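Side-chain contact in glial cell-derived neurotrophic factor (PDB 1AGQ), which acts as a neurotrophic growth factor of the cystine-knot family, probably signalling to neurons by binding receptors at their surface: residues L49-T52 with D53-L56. Numbering follows the deposited sequence.
Sequences LNVT and DLGL
Asp53 turns its carboxylate back onto the end of a strand: OD2 accepts the backbone N-H of Asn50 in a nearly straight bond (N to OD2 2.8 Å, 170° at the hydrogen), met from above the carboxylate plane. With CG anti to its own carbonyl carbon (chi1 -76°), the aspartate reaches past Asn50 O, which in turn accepts Asp53 N at 2.6 Å. This side-chain-to-backbone bond closes the start of a short 3-10 turn. The Asn50 side-chain amide is turned 40° from the carboxylate and sets OD1 3.4 Å from Asp53 OD2, two acceptors that cannot bond. The next turn bond runs from Leu54 N to Val51 O (3.2 Å).

The tight side is built round Leu54: CG lies on the carbonyl oxygen of Val51, CD2 meets Leu49 CD1 at 3.6 Å, and CD1 approaches Val51 CG1 more loosely (4.2 Å). The polar rim is hydrated: one water donates to Asp53 OD1 and makes a weak, long hydrogen bond with Thr52 OG1, while another joins Val51 O, which also takes the Leu54 N-H, to Leu56 N.

The turn leaves strand 43-50 of a two-stranded cystine-knot finger, whose antiparallel partner 63-70 packs Phe66 on Leu49 and Leu64 on Val51. As in TGF-beta-like dimers, it meets helix 79-89 of the second subunit: Leu87 packs on Leu49, Ile83 on Leu54, and Asn86 ND2 hydrogen-bonds Leu54 O.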
loop_
_atom_site.group_PDB
_atom_site.type_symbol
_atom_site.label_atom_id
_atom_site.label_comp_id
_atom_site.label_asym_id
_atom_site.label_seq_id
_atom_site.Cartn_x
_atom_site.Cartn_y
_atom_site.Cartn_z
ATOM N N LEU B 49 -6.338 -5.323 -20.746
ATOM C CA LEU B 49 -5.717 -5.809 -21.967
ATOM C C LEU B 49 -6.578 -6.853 -22.656
ATOM O O LEU B 49 -7.512 -7.389 -22.080
ATOM C CB LEU B 49 -4.361 -6.452 -21.660
ATOM C CG LEU B 49 -3.220 -5.676 -20.976
ATOM C CD1 LEU B 49 -2.160 -6.657 -20.524
ATOM C CD2 LEU B 49 -2.630 -4.662 -21.927
ATOM N N ASN B 50 -6.250 -7.129 -23.911
ATOM C CA ASN B 50 -6.939 -8.171 -24.651
ATOM C C ASN B 50 -6.016 -9.348 -24.420
ATOM O O ASN B 50 -4.807 -9.184 -24.394
ATOM C CB ASN B 50 -6.969 -7.851 -26.146
ATOM C CG ASN B 50 -7.772 -6.614 -26.450
ATOM O OD1 ASN B 50 -7.276 -5.713 -27.149
ATOM N ND2 ASN B 50 -8.980 -6.538 -25.952
ATOM N N VAL B 51 -6.565 -10.538 -24.251
ATOM C CA VAL B 51 -5.700 -11.682 -24.065
ATOM C C VAL B 51 -4.717 -11.773 -25.238
ATOM O O VAL B 51 -3.623 -12.304 -25.095
ATOM C CB VAL B 51 -6.526 -12.958 -23.945
ATOM C CG1 VAL B 51 -5.625 -14.190 -24.052
ATOM C CG2 VAL B 51 -7.250 -12.938 -22.610
ATOM N N THR B 52 -5.098 -11.241 -26.396
ATOM C CA THR B 52 -4.186 -11.268 -27.535
ATOM C C THR B 52 -3.023 -10.279 -27.320
ATOM O O THR B 52 -1.988 -10.388 -27.965
ATOM C CB THR B 52 -4.939 -10.967 -28.869
ATOM O OG1 THR B 52 -5.680 -9.740 -28.764
ATOM C CG2 THR B 52 -5.915 -12.087 -29.172
ATOM N N ASP B 53 -3.187 -9.326 -26.401
ATOM C CA ASP B 53 -2.131 -8.347 -26.093
ATOM C C ASP B 53 -0.984 -9.004 -25.304
ATOM O O ASP B 53 0.118 -8.463 -25.236
ATOM C CB ASP B 53 -2.662 -7.193 -25.219
ATOM C CG ASP B 53 -3.509 -6.188 -25.979
ATOM O OD1 ASP B 53 -3.265 -5.959 -27.184
ATOM O OD2 ASP B 53 -4.426 -5.611 -25.351
ATOM N N LEU B 54 -1.250 -10.160 -24.694
ATOM C CA LEU B 54 -0.253 -10.846 -23.876
ATOM C C LEU B 54 0.876 -11.542 -24.617
ATOM O O LEU B 54 1.845 -11.991 -23.993
ATOM C CB LEU B 54 -0.937 -11.854 -22.965
ATOM C CG LEU B 54 -2.183 -11.368 -22.221
ATOM C CD1 LEU B 54 -2.755 -12.529 -21.418
ATOM C CD2 LEU B 54 -1.849 -10.185 -21.313
ATOM N N GLY B 55 0.749 -11.651 -25.933
ATOM C CA GLY B 55 1.781 -12.292 -26.726
ATOM C C GLY B 55 1.942 -13.771 -26.453
ATOM O O GLY B 55 3.002 -14.342 -26.719
ATOM N N LEU B 56 0.891 -14.399 -25.932
ATOM C CA LEU B 56 0.917 -15.825 -25.605
ATOM C C LEU B 56 0.463 -16.695 -26.770
ATOM O O LEU B 56 0.400 -17.918 -26.650
ATOM C CB LEU B 56 0.032 -16.109 -24.385
ATOM C CG LEU B 56 0.639 -16.077 -22.976
ATOM C CD1 LEU B 56 2.008 -15.446 -22.988
ATOM C CD2 LEU B 56 -0.290 -15.317 -22.052
HETATM O O HOH W 1 -2.002 -13.799 -26.250
HETATM O O HOH W 2 -3.300 -7.271 -29.213
#